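Local coordinates for protein phosphoribosylaminoimidazole-succinocarboxamide synthase (Thermotoga maritima, PDB 1KUT) that catalyses the ATP-driven joining of L-aspartate to 5-amino-1-(5-phosphoribosyl)imidazole-4-carboxylate, giving SAICAR in de novo purine biosynthesis, at residues Ser41-Thr47 with Tyr66-Leu72; Met79-Glu83 with Gly134-Lys138; Ala147-Thr152 with Ile169-Phe173. All coordinates share one frame; numbering follows the deposited sequence.

Interaction 1: residues Ser41-Thr47 with Tyr66-Leu72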
loop_
_atom_site.group_PDB
_atom_site.type_symbol
_atom_site.label_atom_id
_atom_site.label_comp_id
_atom_site.label_asym_id
_atom_site.label_seq_id
_atom_site.Cartn_x
_atom_site.Cartn_y
_atom_site.Cartn_z
ATOM N N SER B 41 -23.788 21.974 -9.061
ATOM C CA SER B 41 -24.785 21.599 -10.062
ATOM C C SER B 41 -24.113 20.894 -11.229
ATOM O O SER B 41 -24.649 19.945 -11.803
ATOM C CB SER B 41 -25.490 22.856 -10.562
ATOM O OG SER B 41 -25.797 23.706 -9.460
ATOM N N ILE B 42 -22.926 21.379 -11.573
ATOM C CA ILE B 42 -22.141 20.833 -12.667
ATOM C C ILE B 42 -21.737 19.394 -12.360
ATOM O O ILE B 42 -21.936 18.502 -13.175
ATOM C CB ILE B 42 -20.874 21.716 -12.908
ATOM C CG1 ILE B 42 -21.256 22.910 -13.791
ATOM C CG2 ILE B 42 -19.747 20.900 -13.515
ATOM C CD1 ILE B 42 -20.122 23.876 -14.067
ATOM N N CYS B 43 -21.189 19.175 -11.169
ATOM C CA CYS B 43 -20.744 17.843 -10.778
ATOM C C CYS B 43 -21.915 16.873 -10.589
ATOM O O CYS B 43 -21.835 15.708 -10.979
ATOM C CB CYS B 43 -19.887 17.935 -9.507
ATOM S SG CYS B 43 -18.220 18.680 -9.796
ATOM N N ALA B 44 -23.008 17.357 -10.012
ATOM C CA ALA B 44 -24.177 16.520 -9.802
ATOM C C ALA B 44 -24.637 15.981 -11.144
ATOM O O ALA B 44 -24.848 14.778 -11.301
ATOM C CB ALA B 44 -25.307 17.327 -9.138
ATOM N N GLU B 45 -24.775 16.863 -12.126
ATOM C CA GLU B 45 -25.231 16.417 -13.437
ATOM C C GLU B 45 -24.252 15.523 -14.208
ATOM O O GLU B 45 -24.677 14.562 -14.847
ATOM C CB GLU B 45 -25.633 17.610 -14.299
ATOM C CG GLU B 45 -26.157 17.217 -15.656
ATOM C CD GLU B 45 -26.558 18.423 -16.486
ATOM O OE1 GLU B 45 -26.959 18.225 -17.661
ATOM O OE2 GLU B 45 -26.472 19.566 -15.954
ATOM N N THR B 46 -22.953 15.805 -14.178
ATOM C CA THR B 46 -22.057 14.923 -14.916
ATOM C C THR B 46 -22.005 13.567 -14.197
ATOM O O THR B 46 -21.854 12.535 -14.828
ATOM C CB THR B 46 -20.635 15.547 -15.139
ATOM O OG1 THR B 46 -19.693 15.018 -14.208
ATOM C CG2 THR B 46 -20.690 17.052 -15.012
ATOM N N THR B 47 -22.180 13.559 -12.883
ATOM C CA THR B 47 -22.204 12.292 -12.149
ATOM C C THR B 47 -23.401 11.465 -12.626
ATOM O O THR B 47 -23.256 10.288 -12.957
ATOM C CB THR B 47 -22.353 12.519 -10.620
ATOM O OG1 THR B 47 -21.192 13.190 -10.126
ATOM C CG2 THR B 47 -22.513 11.186 -9.876
ATOM N N TYR B 66 -31.637 12.128 -11.199
ATOM C CA TYR B 66 -31.066 13.458 -11.009
ATOM C C TYR B 66 -32.173 14.460 -10.697
ATOM O O TYR B 66 -33.170 14.529 -11.408
ATOM C CB TYR B 66 -30.294 13.884 -12.265
ATOM C CG TYR B 66 -29.817 15.330 -12.282
ATOM C CD1 TYR B 66 -29.172 15.895 -11.185
ATOM C CD2 TYR B 66 -29.981 16.120 -13.423
ATOM C CE1 TYR B 66 -28.703 17.217 -11.226
ATOM C CE2 TYR B 66 -29.515 17.425 -13.478
ATOM C CZ TYR B 66 -28.878 17.970 -12.382
ATOM O OH TYR B 66 -28.390 19.260 -12.461
ATOM N N ILE B 67 -31.993 15.209 -9.610
ATOM C CA ILE B 67 -32.955 16.218 -9.179
ATOM C C ILE B 67 -32.247 17.566 -9.309
ATOM O O ILE B 67 -31.594 18.036 -8.374
ATOM C CB ILE B 67 -33.382 16.011 -7.706
ATOM C CG1 ILE B 67 -33.773 14.548 -7.460
ATOM C CG2 ILE B 67 -34.557 16.910 -7.376
ATOM C CD1 ILE B 67 -35.025 14.085 -8.183
ATOM N N PRO B 68 -32.388 18.217 -10.476
ATOM C CA PRO B 68 -31.748 19.517 -10.733
ATOM C C PRO B 68 -32.008 20.481 -9.590
ATOM O O PRO B 68 -33.068 20.446 -8.970
ATOM C CB PRO B 68 -32.400 19.987 -12.035
ATOM C CG PRO B 68 -32.906 18.709 -12.681
ATOM C CD PRO B 68 -33.409 17.921 -11.498
ATOM N N PRO B 69 -31.055 21.371 -9.303
ATOM C CA PRO B 69 -29.758 21.536 -9.973
ATOM C C PRO B 69 -28.553 20.731 -9.449
ATOM O O PRO B 69 -27.701 20.316 -10.236
ATOM C CB PRO B 69 -29.515 23.032 -9.849
ATOM C CG PRO B 69 -30.072 23.310 -8.453
ATOM C CD PRO B 69 -31.395 22.570 -8.510
ATOM N N ARG B 70 -28.486 20.494 -8.143
ATOM C CA ARG B 70 -27.333 19.811 -7.563
ATOM C C ARG B 70 -27.633 18.670 -6.600
ATOM O O ARG B 70 -26.850 18.407 -5.671
ATOM C CB ARG B 70 -26.463 20.849 -6.848
ATOM C CG ARG B 70 -27.175 21.588 -5.698
ATOM C CD ARG B 70 -26.382 22.848 -5.266
ATOM N NE ARG B 70 -26.141 22.902 -3.822
ATOM C CZ ARG B 70 -25.294 23.746 -3.228
ATOM N NH1 ARG B 70 -24.600 24.615 -3.950
ATOM N NH2 ARG B 70 -25.121 23.718 -1.904
ATOM N N THR B 71 -28.741 17.980 -6.834
ATOM C CA THR B 71 -29.159 16.876 -5.977
ATOM C C THR B 71 -29.341 15.553 -6.713
ATOM O O THR B 71 -29.823 15.520 -7.839
ATOM C CB THR B 71 -30.488 17.219 -5.270
ATOM O OG1 THR B 71 -30.254 18.267 -4.322
ATOM C CG2 THR B 71 -31.064 16.003 -4.551
ATOM N N LEU B 72 -28.955 14.462 -6.066
ATOM C CA LEU B 72 -29.092 13.135 -6.656
ATOM C C LEU B 72 -29.910 12.253 -5.723
ATOM O O LEU B 72 -29.626 12.174 -4.521
ATOM C CB LEU B 72 -27.718 12.492 -6.854
ATOM C CG LEU B 72 -27.198 12.280 -8.271
ATOM C CD1 LEU B 72 -27.345 13.534 -9.085
ATOM C CD2 LEU B 72 -25.752 11.851 -8.200
#
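Pro69 O is met from two sources: the hydroxyl of Tyr66 donates a hydrogen bond to it at 2.6 Å (OH to O), and the CA of Ser41, on the helix, brings a CA-H...O contact of 3.2 Å to the same oxygen. The hydroxyl stands 36° out of the carbonyl plane, with a C=O...OH angle of 121°, so the bond does not follow a lone pair. It ties the hydroxyl to the turn of its own hairpin and helps to hold the ring in place. With CG anti to the backbone N (chi1 172°), the Tyr66 ring lies alongside the helix. Glu45 CA sits over one face, 4.3 Å from the ring centroid, in a CH-pi contact, and Pro68 N lies over the centre of the opposite face. The Glu45 chain runs out extended past the ring, its carboxylate forming a salt bridge with Arg225. Ala44 CB points into the hairpin, 3.6 Å from Arg70 CA and 4.0 Å from Tyr66 CE1. Beyond it, Leu72 forks: CD1 approaches Ala44 O at 3.6 Å, while CD2 reaches Thr47 CG2 at 3.7 Å. Of the Arg70 side chain it is CB that rests on Ser41, while the guanidinium leads off to salt bridges with Glu20 and Asp23. The paired backbone bonds between Ile67 and Thr71 enclose 68-70, with a cis peptide before Pro69. This is a beta-hairpin at the edge of a five-stranded antiparallel sheet, with helix 39-55 packed against it, the two-layer helix-on-antiparallel-sheet arrangement of an alpha+beta fold.

Interaction 2: residues Met79-Glu83 with Gly134-Lys138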
loop_
_atom_site.group_PDB
_atom_site.type_symbol
_atom_site.label_atom_id
_atom_site.label_comp_id
_atom_site.label_asym_id
_atom_site.label_seq_id
_atom_site.Cartn_x
_atom_site.Cartn_y
_atom_site.Cartn_z
HETATM N N MSE B 79 -21.411 2.351 3.164
HETATM C CA MSE B 79 -20.120 2.623 2.534
HETATM C C MSE B 79 -18.891 1.976 3.179
HETATM O O MSE B 79 -18.857 1.736 4.390
HETATM C CB MSE B 79 -19.907 4.138 2.464
HETATM C CG MSE B 79 -20.966 4.894 1.650
HETATM SE SE MSE B 79 -21.070 4.344 -0.226
HETATM C CE MSE B 79 -19.260 4.805 -0.756
ATOM N N PHE B 80 -17.895 1.670 2.353
ATOM C CA PHE B 80 -16.634 1.129 2.846
ATOM C C PHE B 80 -15.750 2.359 3.064
ATOM O O PHE B 80 -15.758 3.280 2.246
ATOM C CB PHE B 80 -15.955 0.231 1.811
ATOM C CG PHE B 80 -16.618 -1.110 1.621
ATOM C CD1 PHE B 80 -17.733 -1.245 0.813
ATOM C CD2 PHE B 80 -16.091 -2.250 2.223
ATOM C CE1 PHE B 80 -18.309 -2.501 0.603
ATOM C CE2 PHE B 80 -16.665 -3.505 2.014
ATOM C CZ PHE B 80 -17.771 -3.625 1.204
ATOM N N PRO B 81 -14.988 2.399 4.173
ATOM C CA PRO B 81 -14.112 3.550 4.443
ATOM C C PRO B 81 -12.928 3.417 3.491
ATOM O O PRO B 81 -11.770 3.304 3.911
ATOM C CB PRO B 81 -13.713 3.335 5.898
ATOM C CG PRO B 81 -13.601 1.825 5.978
ATOM C CD PRO B 81 -14.832 1.354 5.207
ATOM N N LEU B 82 -13.223 3.456 2.197
ATOM C CA LEU B 82 -12.189 3.236 1.205
ATOM C C LEU B 82 -12.286 4.110 -0.034
ATOM O O LEU B 82 -13.368 4.546 -0.422
ATOM C CB LEU B 82 -12.267 1.764 0.797
ATOM C CG LEU B 82 -11.143 0.764 1.035
ATOM C CD1 LEU B 82 -10.455 0.967 2.393
ATOM C CD2 LEU B 82 -11.766 -0.617 0.911
ATOM N N GLU B 83 -11.135 4.362 -0.644
ATOM C CA GLU B 83 -11.035 5.127 -1.876
ATOM C C GLU B 83 -10.288 4.177 -2.808
ATOM O O GLU B 83 -9.164 3.799 -2.535
ATOM C CB GLU B 83 -10.245 6.416 -1.655
ATOM C CG GLU B 83 -11.036 7.481 -0.918
ATOM C CD GLU B 83 -10.334 8.838 -0.886
ATOM O OE1 GLU B 83 -9.691 9.211 -1.893
ATOM O OE2 GLU B 83 -10.440 9.546 0.143
ATOM N N GLY B 134 -10.325 -5.776 9.145
ATOM C CA GLY B 134 -11.735 -6.097 9.062
ATOM C C GLY B 134 -12.559 -5.085 8.285
ATOM O O GLY B 134 -13.770 -4.968 8.509
ATOM N N ILE B 135 -11.921 -4.353 7.376
ATOM C CA ILE B 135 -12.634 -3.353 6.566
ATOM C C ILE B 135 -13.450 -4.030 5.459
ATOM O O ILE B 135 -14.577 -3.635 5.166
ATOM C CB ILE B 135 -11.630 -2.360 5.922
ATOM C CG1 ILE B 135 -11.085 -1.424 6.997
ATOM C CG2 ILE B 135 -12.289 -1.594 4.757
ATOM C CD1 ILE B 135 -9.864 -0.697 6.568
ATOM N N ALA B 136 -12.861 -5.056 4.853
ATOM C CA ALA B 136 -13.506 -5.798 3.779
ATOM C C ALA B 136 -12.940 -7.218 3.701
ATOM O O ALA B 136 -11.847 -7.489 4.194
ATOM C CB ALA B 136 -13.280 -5.082 2.464
ATOM N N THR B 137 -13.681 -8.121 3.072
ATOM C CA THR B 137 -13.225 -9.490 2.930
ATOM C C THR B 137 -12.486 -9.625 1.615
ATOM O O THR B 137 -12.614 -8.782 0.723
ATOM C CB THR B 137 -14.392 -10.488 2.929
ATOM O OG1 THR B 137 -15.026 -10.479 1.641
ATOM C CG2 THR B 137 -15.405 -10.106 4.005
ATOM N N LYS B 138 -11.712 -10.694 1.499
ATOM C CA LYS B 138 -10.950 -10.943 0.294
ATOM C C LYS B 138 -11.887 -10.964 -0.923
ATOM O O LYS B 138 -11.503 -10.549 -2.023
ATOM C CB LYS B 138 -10.216 -12.276 0.441
ATOM C CG LYS B 138 -8.825 -12.306 -0.143
ATOM C CD LYS B 138 -8.858 -12.241 -1.647
ATOM C CE LYS B 138 -7.686 -13.021 -2.222
ATOM N NZ LYS B 138 -7.663 -14.417 -1.665
#
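Phe80 and Ile135 meet with the aromatic ring turned edge-on to a carbonyl: Phe80 CD2 lies 3.6 Å from Ile135 O, and that oxygen sits close to the ring plane. The neighbouring corner of the ring, CE2, comes within 3.8 Å of Ala136 CB, which approaches obliquely. The ring therefore touches both backbone and methyl of the connecting segment 134-138. A second group of contacts gathers on one branch of Ile135. Its chi1 of -73° sends CG1 beside the backbone N and leaves CG2 anti to that N, where the methyl bears on Pro81 CG at 3.9 Å and equally on Leu82 CD1 at 3.9 Å. Both of these side chains run at a slant to that of Ile135, so the methyl is wedged against two residues at once. The backbone angles of Pro81 (phi -75°, psi 62°) fit an inverse gamma turn, though its closing bond is weak and doubtful in the model. All these contacts are apolar or van der Waals. Segment 134-138 starts with Gly134 closing helix 127-132 in a Schellman motif and ends with Thr137 N-capping helix 138-160; Leu130 of the former touches Leu82 and Ile135, and Met144 of the latter touches Phe80, Leu82 and Ala136, which sets the contact between two helices and strand 78-87.

Interaction 3: residues Ala147-Thr152 with Ile169-Phe173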
loop_
_atom_site.group_PDB
_atom_site.type_symbol
_atom_site.label_atom_id
_atom_site.label_comp_id
_atom_site.label_asym_id
_atom_site.label_seq_id
_atom_site.Cartn_x
_atom_site.Cartn_y
_atom_site.Cartn_z
ATOM N N ALA B 147 -14.998 -4.417 -10.307
ATOM C CA ALA B 147 -15.941 -3.381 -10.648
ATOM C C ALA B 147 -15.161 -2.137 -11.088
ATOM O O ALA B 147 -15.407 -1.582 -12.170
ATOM C CB ALA B 147 -16.815 -3.078 -9.448
ATOM N N ALA B 148 -14.214 -1.709 -10.256
ATOM C CA ALA B 148 -13.406 -0.531 -10.560
ATOM C C ALA B 148 -12.829 -0.557 -11.975
ATOM O O ALA B 148 -12.987 0.413 -12.724
ATOM C CB ALA B 148 -12.289 -0.390 -9.544
ATOM N N VAL B 149 -12.149 -1.647 -12.345
ATOM C CA VAL B 149 -11.583 -1.752 -13.690
ATOM C C VAL B 149 -12.686 -1.768 -14.757
ATOM O O VAL B 149 -12.604 -1.056 -15.758
ATOM C CB VAL B 149 -10.690 -3.008 -13.819
ATOM C CG1 VAL B 149 -10.345 -3.275 -15.286
ATOM C CG2 VAL B 149 -9.406 -2.794 -13.027
ATOM N N LYS B 150 -13.722 -2.571 -14.547
ATOM C CA LYS B 150 -14.831 -2.624 -15.496
ATOM C C LYS B 150 -15.317 -1.196 -15.780
ATOM O O LYS B 150 -15.365 -0.749 -16.927
ATOM C CB LYS B 150 -15.983 -3.431 -14.901
ATOM C CG LYS B 150 -17.215 -3.525 -15.795
ATOM C CD LYS B 150 -17.270 -4.853 -16.519
ATOM C CE LYS B 150 -17.229 -5.978 -15.505
ATOM N NZ LYS B 150 -18.202 -5.678 -14.409
ATOM N N ILE B 151 -15.681 -0.494 -14.716
ATOM C CA ILE B 151 -16.170 0.872 -14.818
ATOM C C ILE B 151 -15.150 1.769 -15.499
ATOM O O ILE B 151 -15.489 2.566 -16.365
ATOM C CB ILE B 151 -16.465 1.450 -13.417
ATOM C CG1 ILE B 151 -17.650 0.725 -12.788
ATOM C CG2 ILE B 151 -16.762 2.943 -13.506
ATOM C CD1 ILE B 151 -17.849 1.078 -11.321
ATOM N N THR B 152 -13.896 1.630 -15.098
ATOM C CA THR B 152 -12.819 2.436 -15.646
ATOM C C THR B 152 -12.698 2.260 -17.144
ATOM O O THR B 152 -12.556 3.242 -17.873
ATOM C CB THR B 152 -11.492 2.083 -14.966
ATOM O OG1 THR B 152 -11.635 2.285 -13.559
ATOM C CG2 THR B 152 -10.366 2.956 -15.481
ATOM N N ILE B 169 -8.830 7.650 -12.053
ATOM C CA ILE B 169 -10.093 8.005 -11.448
ATOM C C ILE B 169 -10.183 7.302 -10.108
ATOM O O ILE B 169 -9.612 6.237 -9.935
ATOM C CB ILE B 169 -11.243 7.551 -12.405
ATOM C CG1 ILE B 169 -12.613 7.829 -11.792
ATOM C CG2 ILE B 169 -11.107 6.065 -12.718
ATOM C CD1 ILE B 169 -13.713 7.726 -12.787
ATOM N N LYS B 170 -10.876 7.911 -9.154
ATOM C CA LYS B 170 -11.043 7.319 -7.830
ATOM C C LYS B 170 -12.515 6.963 -7.597
ATOM O O LYS B 170 -13.409 7.740 -7.946
ATOM C CB LYS B 170 -10.599 8.310 -6.751
ATOM C CG LYS B 170 -10.830 7.784 -5.336
ATOM C CD LYS B 170 -11.248 8.890 -4.377
ATOM C CE LYS B 170 -12.522 9.601 -4.849
ATOM N NZ LYS B 170 -13.264 10.236 -3.717
ATOM N N TYR B 171 -12.761 5.793 -7.007
ATOM C CA TYR B 171 -14.124 5.339 -6.701
ATOM C C TYR B 171 -14.295 5.078 -5.206
ATOM O O TYR B 171 -13.331 5.081 -4.434
ATOM C CB TYR B 171 -14.443 4.027 -7.425
ATOM C CG TYR B 171 -14.267 4.076 -8.935
ATOM C CD1 TYR B 171 -15.156 4.791 -9.741
ATOM C CD2 TYR B 171 -13.210 3.406 -9.551
ATOM C CE1 TYR B 171 -14.992 4.835 -11.121
ATOM C CE2 TYR B 171 -13.037 3.441 -10.932
ATOM C CZ TYR B 171 -13.931 4.152 -11.703
ATOM O OH TYR B 171 -13.790 4.157 -13.061
ATOM N N GLU B 172 -15.547 4.857 -4.822
ATOM C CA GLU B 172 -15.945 4.520 -3.462
ATOM C C GLU B 172 -17.161 3.614 -3.613
ATOM O O GLU B 172 -18.089 3.920 -4.363
ATOM C CB GLU B 172 -16.272 5.774 -2.643
ATOM C CG GLU B 172 -15.015 6.480 -2.102
ATOM C CD GLU B 172 -15.321 7.731 -1.281
ATOM O OE1 GLU B 172 -16.379 7.773 -0.610
ATOM O OE2 GLU B 172 -14.487 8.670 -1.294
ATOM N N PHE B 173 -17.125 2.477 -2.927
ATOM C CA PHE B 173 -18.195 1.492 -2.996
ATOM C C PHE B 173 -18.881 1.265 -1.659
ATOM O O PHE B 173 -18.349 1.625 -0.591
ATOM C CB PHE B 173 -17.665 0.150 -3.485
ATOM C CG PHE B 173 -17.117 0.173 -4.887
ATOM C CD1 PHE B 173 -15.824 0.635 -5.138
ATOM C CD2 PHE B 173 -17.872 -0.326 -5.945
ATOM C CE1 PHE B 173 -15.283 0.599 -6.414
ATOM C CE2 PHE B 173 -17.349 -0.368 -7.226
ATOM C CZ PHE B 173 -16.033 0.101 -7.462
#
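Chi1 of -56° at Tyr171 and -58° at Thr152 places Tyr171 CG and Thr152 OG1 each beside its own backbone N, and the phenol thereby reaches across to the helix. The Tyr171 hydroxyl donates to Thr152 OG1, with OH and OG1 2.9 Å apart, and the acceptor lies at the ring edge, in plane. Thr152 OG1 in turn donates to Ala148 O one turn back in the helix, though the modelled separation is so short that its exact length is doubtful. The threonine thus relays the buried phenol onto the helix backbone. The side chains of Ile151 and Tyr171 lie alongside each other, pointing opposite ways, with Ile151 CG2 3.5 Å from Tyr171 CE1. Along the CD2-CE2 side of the ring, Ala148 CB packs 3.9 Å from Tyr171 CD2. Two residues along, Phe173 CE2 lies 3.5 Å from Ala147 CB, a methyl set obliquely to the ring. Between the two aromatics in sequence, Glu172 forms a salt bridge with Lys170, and Glu172 also pairs with Lys116. Alternation along the strand thus separates the apolar, helix-facing side chains from this charged set. The axes of helix 147-152 and strand 169-171 approach to 9.9 Å with directions 136° apart. Such a geometry, with Ala147 and Ala148 letting the rings come close to the helix, is that of a helix packed on an antiparallel sheet, here the sheet centred on strands 78-87 and 164-175.

Interactions 2 and 3 adjoin, their centres 14 Å apart. Phe80 N and Phe173 O are 3.0 Å apart, a probable hydrogen bond between neighbouring strands 78-87 and 164-175, and helix 138-160, which begins at segment 134-138, carries segment 147-152 of interaction 3. Met144 of that helix also reaches Phe173, so the two contacts belong to one helix-sheet interface. Interaction 1 stands apart in the other sheet: its centre is about 20 Å from that of interaction 3 and about 27 Å from that of interaction 2, with nearest atoms about 10 and 12 Å away. Strand 71-74 of interaction 1 is followed in the chain by strand 78-87, so the chain passes there from the first sheet into the second.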